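Local structure of SM80.1 Vicilin (Solanum melongena, 5VF5) at residues Val10-Lys15 against Gln41-Ile46; Gly254-Tyr259 against Ile327-Thr332; Tyr259-Ser264 against Asn349-Leu354; Phe277-Pro282 against Val320-His325. The protein probably serves as a 7S seed storage protein of eggplant, built on two cupin domains, and carries a bound copper(II) ion. All coordinates share one frame; numbering follows the deposited sequence.

From the N terminus, contact 1 comes first. It closes a loop of 25 residues between Val10-Lys15 and Gln41-Ile46, and is complete before the other three begin. These lie in the C-terminal cupin domain. Strand 254-261 opens both contact 2 and contact 3, which share Tyr259. Their segments alternate along the chain, so the two contacts cross. The strand pairs with 327-331 on one edge and with 351-353 on the other. Contact 4 lies within both of these chain loops and holds two copper ligands. Contacts 1 and 4 touch through a probable backbone bond between Tyr12 and Val320, and Tyr12 packs on Pro322. The N-terminal segment is thereby tied to the copper end of the second cupin.

Contact 1 (Val10-Lys15 against Gln41-Ile46); sequences VPYLFK and QLLRGI
This is a small apolar contact, largely buried, between the N-terminal segment at strand 13-14 and the loop that joins strands 28-32 and 49-56. Leu42 and Leu43 reach across to Pro11, Tyr12 and Phe14. No hydrogen bond links the two segments. The two methyls of Leu43 part between two rings. CD1 meets the rim of Phe14, 3.6 Å from its CZ, and the two side chains meet tip to tip. CD2 lies at the edge of the Tyr12 ring, 4.0 Å from its CD1. In both cases the methyl is near the ring plane and not over a face. Leu42 adds its CD1, which stands 3.8 Å from Tyr12 OH and 4.1 Å from Pro11 CG. A type I turn from Val10 to Leu13, with Leu13 N bonded to Val10 O, puts Pro11 and Tyr12 at its corner. Pro11 points at Leu42, and the far end of Tyr12 reaches the leucines. Tyr12 also lies beside the copper site and packs on Cys281. Phe14 also meets Phe36 edge-to-face. Strand 13-14 pairs with strand 318-321 of the second cupin. The arrangement is an N-terminal edge strand added to a cupin beta-sheet, packed against a loop from the other half of a bicupin.

Contact 2 (Gly254-Tyr259 against Ile327-Thr332); sequences GMVLPY and ITFIAT. With ACT (acetate ion), chain C.
The Tyr259 ring carries Ile327 CG2 over one face, 3.8 Å from the ring centroid and offset toward the rim. At its edge lies OXT of an acetate, probably from the crystallisation liquor, bonded to Tyr259 OH at 2.7 Å. The Phe329 ring meets Val256 CG1 at its edge, 3.7 Å from CD1, and Tyr259 OH also lies at that edge. The Tyr259 side chain runs beside Ile327 and points the same way. The strands are antiparallel. Tyr259 and Ile327 exchange two backbone bonds, the N of Ile327 giving to Tyr259 O at 2.9 Å. Between this pair and Met255-Ile330, strand 254-259 has one extra residue. There the Thr328 hydroxyl OG1, not a backbone N-H, bonds Val256 O at 2.7 Å, almost in line with the carbonyl (C=O...O angle 178°). Phe329 N is buried without a partner in the model. Strand 327-331 pairs with 275-281 on its other edge. Tyr259, Ile327 and Phe329 pack toward strand 318-321 inside the cupin barrel, and Val256 and Phe329 also touch strand 243-250.

Contact 3 (Tyr259-Ser264 against Asn349-Leu354); sequences YYNSRS and NRKNFL. With ACT (acetate ion), chain C.
Strands 259-261 and 351-353 run antiparallel, with axes 4.7 Å apart at closest approach. They are neighbours in a sheet of the second cupin beta-barrel. Tyr260 and Asn352 form the hydrogen-bonded pair, each N giving to the other's O. Tyr259 with Phe353 and Asn261 with Lys351 are the non-hydrogen-bonded pairs on either side. Ser262 N continues the pairing to Arg350 O, and Ser262 OG accepts from Arg350 N. In the Asn352 conformer given, CB lies over the face of the Tyr260 ring, 3.6 Å from its centroid. Leu354 CD2 comes to the edge of the same ring. On the other side of the sheet, Tyr259 CB sits over the face of Phe353, 4.0 Å from the centroid. Lys351 NZ bonds acetate O at 2.8 Å, and Asn261 ND2 bonds acetate OXT at 3.0 Å. Arg266 is a further partner of this ion, which probably comes from the crystallisation liquor. Lys351 and Arg266 would both favour an anion here. Asn349 CG is anti to its backbone N (chi1 -173°), which carries the amide across to residues 262-264. Its OD1 takes two backbone donors of the loop after the strand, Arg263 N at 3.0 Å in the carbonyl plane and Ser264 N from above it. Asn261 OD1 accepts from Lys351 NZ on a lone pair at 2.8 Å, and from Asn349 ND2 above the carbonyl plane at 3.1 Å.

Contact 4 (Phe277-Pro282 against Val320-His325); sequences FEMACP and VIPAGH. With CU (copper (II) ion), chain D.
The copper site of the second cupin domain joins these segments, since Cys281 and His325 both bind the ion and His283 completes the three protein ligands. Cys281 SG is 2.2 Å from the copper and His325 NE2 is 2.0 Å from it. Cys281 SG and His325 NE2 stand 3.7 Å apart, with the sulfur at the edge of the imidazole ring. Cys281 SG is anti to its backbone N (chi1 180°), which carries the sulfur out to the copper. His325 ND1, on the far side of the ring, donates to Ala323 O at 3.0 Å. That oxygen lies close to the ring plane, and ND1 approaches it from above its carbonyl plane. This bond helps to fix the rotation of the ring and leaves NE2 to the metal. Pro322 CB lies over one face of the His325 ring, 3.5 Å above its plane and toward the rim. In the cupin barrel, strand 275-281 ends at the metal, and strand 318-321 leads into a type II turn, Pro322 to His325, which delivers the histidine. Behind the site, Met279 crosses obliquely over the start of the turn. In the conformer given, its SD lies 3.9 Å from Pro322 CD. Tyr12, from the N-terminal segment, packs on Cys281 and Pro322. Val320 O is buried here with no partner in the model.

Contact 1 (Val10-Lys15 against Gln41-Ile46)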
loop_
_atom_site.group_PDB
_atom_site.type_symbol
_atom_site.label_atom_id
_atom_site.label_comp_id
_atom_site.label_asym_id
_atom_site.label_seq_id
_atom_site.Cartn_x
_atom_site.Cartn_y
_atom_site.Cartn_z
ATOM N N VAL A 10 20.689 -0.148 -0.499
ATOM C CA VAL A 10 19.773 -1.062 -1.221
ATOM C C VAL A 10 18.634 -0.194 -1.730
ATOM O O VAL A 10 17.761 0.208 -0.935
ATOM C CB VAL A 10 19.197 -2.156 -0.284
ATOM C CG1 VAL A 10 18.114 -2.997 -0.958
ATOM C CG2 VAL A 10 20.316 -3.032 0.239
ATOM N N PRO A 11 18.610 0.077 -3.048
ATOM C CA PRO A 11 17.732 1.107 -3.545
ATOM C C PRO A 11 16.261 0.737 -3.482
ATOM O O PRO A 11 15.436 1.636 -3.520
ATOM C CB PRO A 11 18.167 1.275 -5.010
ATOM C CG PRO A 11 18.818 0.004 -5.361
ATOM C CD PRO A 11 19.539 -0.382 -4.101
ATOM N N TYR A 12 15.973 -0.554 -3.366
ATOM C CA TYR A 12 14.608 -1.018 -3.310
ATOM C C TYR A 12 13.981 -0.949 -1.930
ATOM O O TYR A 12 12.776 -1.140 -1.780
ATOM C CB TYR A 12 14.567 -2.460 -3.788
ATOM C CG TYR A 12 15.161 -2.692 -5.148
ATOM C CD1 TYR A 12 14.695 -2.024 -6.247
ATOM C CD2 TYR A 12 16.221 -3.558 -5.323
ATOM C CE1 TYR A 12 15.265 -2.207 -7.508
ATOM C CE2 TYR A 12 16.780 -3.756 -6.572
ATOM C CZ TYR A 12 16.264 -3.100 -7.660
ATOM O OH TYR A 12 16.826 -3.282 -8.909
ATOM N N LEU A 13 14.776 -0.742 -0.885
ATOM C CA LEU A 13 14.335 -0.734 0.493
ATOM C C LEU A 13 14.094 0.687 0.945
ATOM O O LEU A 13 14.982 1.547 0.785
ATOM C CB LEU A 13 15.425 -1.355 1.354
ATOM C CG LEU A 13 15.218 -1.310 2.861
ATOM C CD1 LEU A 13 14.009 -2.135 3.243
ATOM C CD2 LEU A 13 16.449 -1.862 3.561
ATOM N N PHE A 14 12.930 0.937 1.539
ATOM C CA PHE A 14 12.548 2.266 2.030
ATOM C C PHE A 14 12.123 2.077 3.462
ATOM O O PHE A 14 11.014 1.624 3.764
ATOM C CB PHE A 14 11.423 2.878 1.209
ATOM C CG PHE A 14 11.787 3.160 -0.230
ATOM C CD1 PHE A 14 11.839 2.166 -1.158
ATOM C CD2 PHE A 14 12.124 4.454 -0.638
ATOM C CE1 PHE A 14 12.228 2.415 -2.476
ATOM C CE2 PHE A 14 12.465 4.719 -1.957
ATOM C CZ PHE A 14 12.545 3.693 -2.879
ATOM N N LYS A 15 13.021 2.374 4.379
ATOM C CA LYS A 15 12.722 2.241 5.780
ATOM C C LYS A 15 11.575 3.191 6.212
ATOM O O LYS A 15 11.392 4.274 5.638
ATOM C CB LYS A 15 13.979 2.483 6.602
ATOM C CG LYS A 15 15.042 1.410 6.377
ATOM C CD LYS A 15 14.686 0.071 6.979
ATOM C CE LYS A 15 14.605 0.197 8.473
ATOM N NZ LYS A 15 14.226 -1.087 9.115
ATOM N N GLN A 41 17.417 5.715 -10.330
ATOM C CA GLN A 41 16.712 5.655 -11.588
ATOM C C GLN A 41 16.219 4.268 -11.895
ATOM O O GLN A 41 15.441 4.140 -12.830
ATOM C CB GLN A 41 17.606 6.187 -12.707
ATOM C CG GLN A 41 17.883 7.686 -12.569
ATOM C CD GLN A 41 16.615 8.526 -12.631
ATOM O OE1 GLN A 41 15.969 8.590 -13.666
ATOM N NE2 GLN A 41 16.240 9.152 -11.513
ATOM N N LEU A 42 16.594 3.244 -11.092
ATOM C CA LEU A 42 16.083 1.884 -11.320
ATOM C C LEU A 42 14.584 1.831 -11.121
ATOM O O LEU A 42 13.923 0.904 -11.623
ATOM C CB LEU A 42 16.718 0.875 -10.372
ATOM C CG LEU A 42 18.204 0.624 -10.644
ATOM C CD1 LEU A 42 18.775 -0.118 -9.467
ATOM C CD2 LEU A 42 18.393 -0.191 -11.912
ATOM N N LEU A 43 14.044 2.782 -10.355
ATOM C CA LEU A 43 12.609 2.867 -10.088
ATOM C C LEU A 43 11.834 3.836 -10.993
ATOM O O LEU A 43 10.652 4.105 -10.730
ATOM C CB LEU A 43 12.417 3.199 -8.615
ATOM C CG LEU A 43 12.986 2.107 -7.699
ATOM C CD1 LEU A 43 12.695 2.428 -6.257
ATOM C CD2 LEU A 43 12.436 0.715 -7.983
ATOM N N ARG A 44 12.436 4.260 -12.099
ATOM C CA ARG A 44 11.762 5.151 -13.057
ATOM C C ARG A 44 10.420 4.605 -13.622
ATOM O O ARG A 44 9.485 5.325 -14.009
ATOM C CB ARG A 44 12.674 5.489 -14.233
ATOM C CG ARG A 44 13.345 6.839 -14.242
ATOM C CD ARG A 44 14.111 7.038 -15.560
ATOM N NE ARG A 44 13.251 7.487 -16.646
ATOM C CZ ARG A 44 13.474 7.332 -17.956
ATOM N NH1 ARG A 44 14.545 6.691 -18.415
ATOM N NH2 ARG A 44 12.569 7.783 -18.825
ATOM N N GLY A 45 10.369 3.273 -13.688
ATOM C CA GLY A 45 9.162 2.586 -14.181
ATOM C C GLY A 45 7.926 2.755 -13.320
ATOM O O GLY A 45 6.819 2.484 -13.765
ATOM N N ILE A 46 8.108 3.210 -12.073
ATOM C CA ILE A 46 7.011 3.478 -11.157
ATOM C C ILE A 46 7.001 4.920 -10.661
ATOM O O ILE A 46 6.384 5.205 -9.637
ATOM C CB ILE A 46 6.969 2.461 -10.000
ATOM C CG1 ILE A 46 8.194 2.555 -9.082
ATOM C CG2 ILE A 46 6.763 1.072 -10.558
ATOM C CD1 ILE A 46 8.042 1.736 -7.799
#

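Contact 2 (Gly254-Tyr259 against Ile327-Thr332)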
loop_
_atom_site.group_PDB
_atom_site.type_symbol
_atom_site.label_atom_id
_atom_site.label_comp_id
_atom_site.label_asym_id
_atom_site.label_seq_id
_atom_site.Cartn_x
_atom_site.Cartn_y
_atom_site.Cartn_z
ATOM N N GLY A 254 7.802 -19.478 9.382
ATOM C CA GLY A 254 7.616 -19.827 7.993
ATOM C C GLY A 254 8.432 -19.001 7.046
ATOM O O GLY A 254 9.103 -18.033 7.437
ATOM N N MET A 255 8.331 -19.389 5.774
ATOM C CA MET A 255 8.919 -18.630 4.670
ATOM C C MET A 255 8.030 -18.785 3.468
ATOM O O MET A 255 7.339 -19.773 3.331
ATOM C CB MET A 255 10.331 -19.089 4.327
ATOM C CG MET A 255 10.407 -20.520 3.818
ATOM S SD MET A 255 12.074 -21.105 3.418
ATOM C CE MET A 255 12.481 -20.147 1.979
ATOM N N VAL A 256 8.034 -17.789 2.590
ATOM C CA VAL A 256 7.466 -17.952 1.259
ATOM C C VAL A 256 8.561 -18.500 0.371
ATOM O O VAL A 256 9.714 -18.016 0.398
ATOM C CB VAL A 256 6.815 -16.664 0.702
ATOM C CG1 VAL A 256 7.782 -15.506 0.515
ATOM C CG2 VAL A 256 6.088 -16.990 -0.608
ATOM N N LEU A 257 8.270 -19.564 -0.357
ATOM C CA LEU A 257 9.257 -20.130 -1.264
ATOM C C LEU A 257 9.666 -19.077 -2.320
ATOM O O LEU A 257 8.845 -18.232 -2.701
ATOM C CB LEU A 257 8.697 -21.374 -1.937
ATOM C CG LEU A 257 8.591 -22.572 -0.981
ATOM C CD1 LEU A 257 7.905 -23.715 -1.687
ATOM C CD2 LEU A 257 9.950 -23.050 -0.513
ATOM N N PRO A 258 10.930 -19.117 -2.784
ATOM C CA PRO A 258 11.329 -18.151 -3.788
ATOM C C PRO A 258 10.366 -18.124 -4.977
ATOM O O PRO A 258 9.904 -19.185 -5.471
ATOM C CB PRO A 258 12.734 -18.600 -4.170
ATOM C CG PRO A 258 13.254 -19.335 -2.943
ATOM C CD PRO A 258 12.021 -20.047 -2.436
ATOM N N TYR A 259 10.043 -16.911 -5.422
ATOM C CA TYR A 259 9.155 -16.754 -6.562
ATOM C C TYR A 259 9.488 -15.455 -7.268
ATOM O O TYR A 259 10.306 -14.643 -6.796
ATOM C CB TYR A 259 7.692 -16.702 -6.086
ATOM C CG TYR A 259 7.350 -15.416 -5.341
ATOM C CD1 TYR A 259 7.579 -15.298 -3.963
ATOM C CD2 TYR A 259 6.850 -14.311 -6.006
ATOM C CE1 TYR A 259 7.288 -14.115 -3.276
ATOM C CE2 TYR A 259 6.573 -13.120 -5.325
ATOM C CZ TYR A 259 6.806 -13.024 -3.969
ATOM O OH TYR A 259 6.486 -11.871 -3.273
ATOM N N ILE A 327 12.547 -13.492 -5.417
ATOM C CA ILE A 327 12.486 -12.994 -4.049
ATOM C C ILE A 327 11.999 -14.078 -3.112
ATOM O O ILE A 327 11.161 -14.891 -3.481
ATOM C CB ILE A 327 11.553 -11.740 -3.995
ATOM C CG1 ILE A 327 11.372 -11.167 -2.604
ATOM C CG2 ILE A 327 10.163 -12.048 -4.532
ATOM C CD1 ILE A 327 12.241 -10.049 -2.293
ATOM N N THR A 328 12.451 -14.011 -1.876
ATOM C CA THR A 328 11.945 -14.807 -0.765
ATOM C C THR A 328 11.906 -13.946 0.476
ATOM O O THR A 328 12.724 -13.018 0.652
ATOM C CB THR A 328 12.768 -16.102 -0.543
ATOM O OG1 THR A 328 12.174 -16.905 0.475
ATOM C CG2 THR A 328 14.179 -15.784 -0.122
ATOM N N PHE A 329 10.976 -14.264 1.347
ATOM C CA PHE A 329 10.841 -13.664 2.682
ATOM C C PHE A 329 10.805 -14.794 3.703
ATOM O O PHE A 329 10.082 -15.765 3.518
ATOM C CB PHE A 329 9.562 -12.862 2.839
ATOM C CG PHE A 329 9.407 -11.722 1.881
ATOM C CD1 PHE A 329 8.801 -11.906 0.652
ATOM C CD2 PHE A 329 9.829 -10.445 2.216
ATOM C CE1 PHE A 329 8.623 -10.834 -0.225
ATOM C CE2 PHE A 329 9.662 -9.377 1.367
ATOM C CZ PHE A 329 9.064 -9.567 0.135
ATOM N N ILE A 330 11.504 -14.604 4.811
ATOM C CA ILE A 330 11.613 -15.571 5.878
ATOM C C ILE A 330 11.169 -14.814 7.162
ATOM O O ILE A 330 11.812 -13.850 7.595
ATOM C CB ILE A 330 13.068 -16.065 6.080
ATOM C CG1 ILE A 330 13.561 -16.805 4.830
ATOM C CG2 ILE A 330 13.124 -16.983 7.280
ATOM C CD1 ILE A 330 14.252 -15.888 3.837
ATOM N N ALA A 331 10.058 -15.233 7.733
ATOM C CA ALA A 331 9.563 -14.690 8.978
ATOM C C ALA A 331 10.538 -14.955 10.089
ATOM O O ALA A 331 11.161 -16.025 10.183
ATOM C CB ALA A 331 8.195 -15.253 9.307
ATOM N N THR A 332 10.761 -13.942 10.901
ATOM C CA THR A 332 11.735 -14.112 11.944
ATOM C C THR A 332 10.962 -14.101 13.254
ATOM O O THR A 332 10.482 -13.055 13.681
ATOM C CB THR A 332 12.988 -13.190 11.746
ATOM O OG1 THR A 332 12.682 -11.800 11.621
ATOM C CG2 THR A 332 13.849 -13.652 10.464
HETATM C C ACT C . 3.743 -9.924 -4.068
HETATM O O ACT C . 2.622 -9.843 -4.659
HETATM O OXT ACT C . 4.745 -10.364 -4.673
HETATM C CH3 ACT C . 3.928 -9.540 -2.620
#

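Contact 3 (Tyr259-Ser264 against Asn349-Leu354)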
loop_
_atom_site.group_PDB
_atom_site.type_symbol
_atom_site.label_atom_id
_atom_site.label_comp_id
_atom_site.label_asym_id
_atom_site.label_seq_id
_atom_site.Cartn_x
_atom_site.Cartn_y
_atom_site.Cartn_z
ATOM N N TYR A 259 10.043 -16.911 -5.422
ATOM C CA TYR A 259 9.155 -16.754 -6.562
ATOM C C TYR A 259 9.488 -15.455 -7.268
ATOM O O TYR A 259 10.306 -14.643 -6.796
ATOM C CB TYR A 259 7.692 -16.702 -6.086
ATOM C CG TYR A 259 7.350 -15.416 -5.341
ATOM C CD1 TYR A 259 7.579 -15.298 -3.963
ATOM C CD2 TYR A 259 6.850 -14.311 -6.006
ATOM C CE1 TYR A 259 7.288 -14.115 -3.276
ATOM C CE2 TYR A 259 6.573 -13.120 -5.325
ATOM C CZ TYR A 259 6.806 -13.024 -3.969
ATOM O OH TYR A 259 6.486 -11.871 -3.273
ATOM N N TYR A 260 8.884 -15.238 -8.419
ATOM C CA TYR A 260 8.911 -13.917 -9.047
ATOM C C TYR A 260 7.559 -13.582 -9.653
ATOM O O TYR A 260 6.746 -14.480 -9.962
ATOM C CB TYR A 260 10.055 -13.776 -10.100
ATOM C CG TYR A 260 9.882 -14.632 -11.345
ATOM C CD1 TYR A 260 10.359 -15.943 -11.425
ATOM C CD2 TYR A 260 9.216 -14.143 -12.447
ATOM C CE1 TYR A 260 10.187 -16.705 -12.571
ATOM C CE2 TYR A 260 9.066 -14.905 -13.600
ATOM C CZ TYR A 260 9.541 -16.200 -13.645
ATOM O OH TYR A 260 9.394 -16.999 -14.752
ATOM N N ASN A 261 7.304 -12.291 -9.813
ATOM C CA ASN A 261 6.132 -11.788 -10.536
ATOM C C ASN A 261 6.503 -11.575 -11.992
ATOM O O ASN A 261 7.519 -10.987 -12.311
ATOM C CB ASN A 261 5.683 -10.484 -9.916
ATOM C CG ASN A 261 5.036 -10.691 -8.582
ATOM O OD1 ASN A 261 4.000 -11.369 -8.508
ATOM N ND2 ASN A 261 5.629 -10.133 -7.521
ATOM N N SER A 262 5.656 -12.044 -12.891
ATOM C CA SER A 262 5.953 -11.994 -14.303
ATOM C C SER A 262 6.081 -10.601 -14.878
ATOM O O SER A 262 6.943 -10.359 -15.694
ATOM C CB SER A 262 4.929 -12.822 -15.088
ATOM O OG SER A 262 3.640 -12.236 -15.061
ATOM N N ARG A 263 5.184 -9.695 -14.482
ATOM C CA ARG A 263 5.204 -8.326 -15.026
ATOM C C ARG A 263 4.971 -7.191 -14.057
ATOM O O ARG A 263 5.313 -6.061 -14.382
ATOM C CB ARG A 263 4.274 -8.181 -16.195
ATOM C CG ARG A 263 2.866 -8.403 -15.910
ATOM C CD ARG A 263 2.038 -7.944 -17.144
ATOM N NE ARG A 263 1.786 -6.509 -17.248
ATOM C CZ ARG A 263 2.266 -5.627 -18.129
ATOM N NH1 ARG A 263 3.211 -5.944 -19.031
ATOM N NH2 ARG A 263 1.838 -4.366 -18.074
ATOM N N SER A 264 4.456 -7.494 -12.863
ATOM C CA SER A 264 4.050 -6.475 -11.945
ATOM C C SER A 264 5.125 -6.160 -10.932
ATOM O O SER A 264 5.641 -7.052 -10.296
ATOM C CB SER A 264 2.753 -6.887 -11.253
ATOM O OG SER A 264 2.306 -5.939 -10.280
ATOM N N ASN A 349 -0.418 -10.227 -14.711
ATOM C CA ASN A 349 0.655 -10.706 -13.832
ATOM C C ASN A 349 0.390 -12.116 -13.329
ATOM O O ASN A 349 -0.744 -12.449 -12.926
ATOM C CB ASN A 349 0.832 -9.813 -12.627
ATOM C CG ASN A 349 2.059 -10.208 -11.793
ATOM O OD1 ASN A 349 3.209 -10.093 -12.266
ATOM N ND2 ASN A 349 1.818 -10.707 -10.554
ATOM N N ARG A 350 1.440 -12.924 -13.309
ATOM C CA ARG A 350 1.367 -14.226 -12.686
ATOM C C ARG A 350 2.572 -14.435 -11.756
ATOM O O ARG A 350 3.697 -13.939 -11.999
ATOM C CB ARG A 350 1.226 -15.333 -13.722
ATOM C CG ARG A 350 0.000 -15.199 -14.630
ATOM C CD ARG A 350 -1.330 -15.404 -13.903
ATOM N NE ARG A 350 -2.493 -15.420 -14.818
ATOM C CZ ARG A 350 -3.208 -14.355 -15.161
ATOM N NH1 ARG A 350 -2.941 -13.149 -14.649
ATOM N NH2 ARG A 350 -4.225 -14.514 -16.001
ATOM N N LYS A 351 2.291 -15.114 -10.647
ATOM C CA LYS A 351 3.299 -15.594 -9.714
ATOM C C LYS A 351 3.916 -16.858 -10.263
ATOM O O LYS A 351 3.200 -17.771 -10.691
ATOM C CB LYS A 351 2.725 -15.943 -8.353
ATOM C CG LYS A 351 2.238 -14.788 -7.560
ATOM C CD LYS A 351 3.225 -14.438 -6.527
ATOM C CE LYS A 351 2.838 -13.294 -5.596
ATOM N NZ LYS A 351 2.440 -12.059 -6.333
ATOM N N ASN A 352 5.237 -16.911 -10.265
ATOM C CA ASN A 352 6.015 -18.054 -10.712
ATOM C C ASN A 352 6.864 -18.534 -9.561
ATOM O O ASN A 352 7.867 -17.869 -9.189
ATOM C CB ASN A 352 6.947 -17.629 -11.844
ATOM C CG ASN A 352 6.205 -17.287 -13.111
ATOM O OD1 ASN A 352 6.118 -18.098 -14.024
ATOM N ND2 ASN A 352 5.633 -16.086 -13.156
ATOM N N PHE A 353 6.530 -19.678 -8.969
ATOM C CA PHE A 353 7.296 -20.215 -7.863
ATOM C C PHE A 353 8.467 -21.014 -8.393
ATOM O O PHE A 353 8.410 -21.615 -9.461
ATOM C CB PHE A 353 6.394 -21.072 -6.959
ATOM C CG PHE A 353 5.542 -20.237 -6.071
ATOM C CD1 PHE A 353 4.313 -19.738 -6.515
ATOM C CD2 PHE A 353 6.023 -19.825 -4.828
ATOM C CE1 PHE A 353 3.557 -18.913 -5.710
ATOM C CE2 PHE A 353 5.276 -18.961 -4.043
ATOM C CZ PHE A 353 4.047 -18.520 -4.489
ATOM N N LEU A 354 9.576 -20.921 -7.656
ATOM C CA LEU A 354 10.854 -21.459 -8.082
ATOM C C LEU A 354 11.283 -22.717 -7.327
ATOM O O LEU A 354 12.344 -23.294 -7.626
ATOM C CB LEU A 354 11.897 -20.363 -7.920
ATOM C CG LEU A 354 11.637 -19.143 -8.806
ATOM C CD1 LEU A 354 12.481 -17.957 -8.321
ATOM C CD2 LEU A 354 11.921 -19.454 -10.246
HETATM C C ACT C . 3.743 -9.924 -4.068
HETATM O O ACT C . 2.622 -9.843 -4.659
HETATM O OXT ACT C . 4.745 -10.364 -4.673
HETATM C CH3 ACT C . 3.928 -9.540 -2.620
#

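Contact 4 (Phe277-Pro282 against Val320-His325)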
loop_
_atom_site.group_PDB
_atom_site.type_symbol
_atom_site.label_atom_id
_atom_site.label_comp_id
_atom_site.label_asym_id
_atom_site.label_seq_id
_atom_site.Cartn_x
_atom_site.Cartn_y
_atom_site.Cartn_z
ATOM N N PHE A 277 14.644 -10.776 3.944
ATOM C CA PHE A 277 14.416 -10.991 2.542
ATOM C C PHE A 277 15.691 -11.236 1.793
ATOM O O PHE A 277 16.747 -10.690 2.161
ATOM C CB PHE A 277 13.619 -9.852 1.913
ATOM C CG PHE A 277 14.369 -8.553 1.786
ATOM C CD1 PHE A 277 15.092 -8.287 0.629
ATOM C CD2 PHE A 277 14.327 -7.590 2.781
ATOM C CE1 PHE A 277 15.769 -7.083 0.473
ATOM C CE2 PHE A 277 15.022 -6.398 2.647
ATOM C CZ PHE A 277 15.759 -6.160 1.493
ATOM N N GLU A 278 15.614 -11.965 0.699
ATOM C CA GLU A 278 16.719 -12.106 -0.249
ATOM C C GLU A 278 16.125 -11.996 -1.640
ATOM O O GLU A 278 15.109 -12.650 -1.927
ATOM C CB GLU A 278 17.436 -13.437 -0.125
ATOM C CG GLU A 278 18.052 -13.652 1.236
ATOM C CD GLU A 278 19.047 -14.801 1.279
ATOM O OE1 GLU A 278 19.055 -15.638 0.326
ATOM O OE2 GLU A 278 19.840 -14.857 2.284
ATOM N N MET A 279 16.685 -11.170 -2.476
ATOM C CA MET A 279 16.278 -10.912 -3.833
ATOM C C MET A 279 17.493 -11.126 -4.732
ATOM O O MET A 279 18.639 -10.836 -4.327
ATOM C CB MET A 279 15.721 -9.479 -3.962
ATOM C CG MET A 279 15.023 -9.168 -5.281
ATOM S SD MET A 279 13.884 -7.765 -5.246
ATOM C CE MET A 279 15.051 -6.478 -4.885
ATOM N N ALA A 280 17.251 -11.577 -5.960
ATOM C CA ALA A 280 18.276 -11.701 -7.000
ATOM C C ALA A 280 18.107 -10.565 -7.975
ATOM O O ALA A 280 17.044 -10.465 -8.601
ATOM C CB ALA A 280 18.146 -13.029 -7.708
ATOM N N CYS A 281 19.105 -9.690 -8.110
ATOM C CA CYS A 281 18.980 -8.524 -9.012
ATOM C C CYS A 281 20.086 -8.519 -10.048
ATOM O O CYS A 281 21.232 -8.430 -9.668
ATOM C CB CYS A 281 19.030 -7.207 -8.242
ATOM S SG CYS A 281 18.891 -5.705 -9.265
ATOM N N PRO A 282 19.784 -8.569 -11.356
ATOM C CA PRO A 282 20.921 -8.475 -12.302
ATOM C C PRO A 282 21.444 -7.074 -12.582
ATOM O O PRO A 282 22.573 -6.929 -13.113
ATOM C CB PRO A 282 20.369 -9.093 -13.583
ATOM C CG PRO A 282 18.900 -8.949 -13.471
ATOM C CD PRO A 282 18.587 -9.101 -12.017
ATOM N N VAL A 320 10.377 -2.463 -2.568
ATOM C CA VAL A 320 9.910 -2.506 -3.937
ATOM C C VAL A 320 10.520 -3.778 -4.564
ATOM O O VAL A 320 11.737 -3.957 -4.552
ATOM C CB VAL A 320 10.314 -1.253 -4.720
ATOM C CG1 VAL A 320 9.951 -1.411 -6.184
ATOM C CG2 VAL A 320 9.676 -0.014 -4.097
ATOM N N ILE A 321 9.666 -4.631 -5.108
ATOM C CA ILE A 321 10.112 -5.825 -5.808
ATOM C C ILE A 321 9.893 -5.562 -7.304
ATOM O O ILE A 321 8.726 -5.654 -7.775
ATOM C CB ILE A 321 9.303 -7.088 -5.412
ATOM C CG1 ILE A 321 9.131 -7.214 -3.869
ATOM C CG2 ILE A 321 10.001 -8.316 -6.040
ATOM C CD1 ILE A 321 8.149 -8.307 -3.508
ATOM N N PRO A 322 10.957 -5.287 -8.069
ATOM C CA PRO A 322 10.744 -5.105 -9.502
ATOM C C PRO A 322 10.245 -6.412 -10.158
ATOM O O PRO A 322 10.550 -7.519 -9.680
ATOM C CB PRO A 322 12.137 -4.745 -10.021
ATOM C CG PRO A 322 12.884 -4.313 -8.836
ATOM C CD PRO A 322 12.352 -5.058 -7.670
ATOM N N ALA A 323 9.519 -6.275 -11.270
ATOM C CA ALA A 323 9.052 -7.414 -11.985
ATOM C C ALA A 323 10.204 -8.323 -12.432
ATOM O O ALA A 323 11.329 -7.867 -12.717
ATOM C CB ALA A 323 8.250 -6.997 -13.200
ATOM N N GLY A 324 9.961 -9.637 -12.378
ATOM C CA GLY A 324 10.920 -10.622 -12.845
ATOM C C GLY A 324 11.979 -10.991 -11.840
ATOM O O GLY A 324 12.705 -11.950 -12.042
ATOM N N HIS A 325 12.058 -10.260 -10.740
ATOM C CA HIS A 325 13.123 -10.481 -9.768
ATOM C C HIS A 325 12.759 -11.569 -8.774
ATOM O O HIS A 325 11.776 -11.430 -8.060
ATOM C CB HIS A 325 13.422 -9.199 -9.007
ATOM C CG HIS A 325 14.177 -8.171 -9.797
ATOM N ND1 HIS A 325 13.767 -7.748 -11.046
ATOM C CD2 HIS A 325 15.267 -7.428 -9.485
ATOM C CE1 HIS A 325 14.595 -6.817 -11.478
ATOM N NE2 HIS A 325 15.507 -6.602 -10.551
HETATM CU CU CU D . 17.334 -5.855 -10.882
#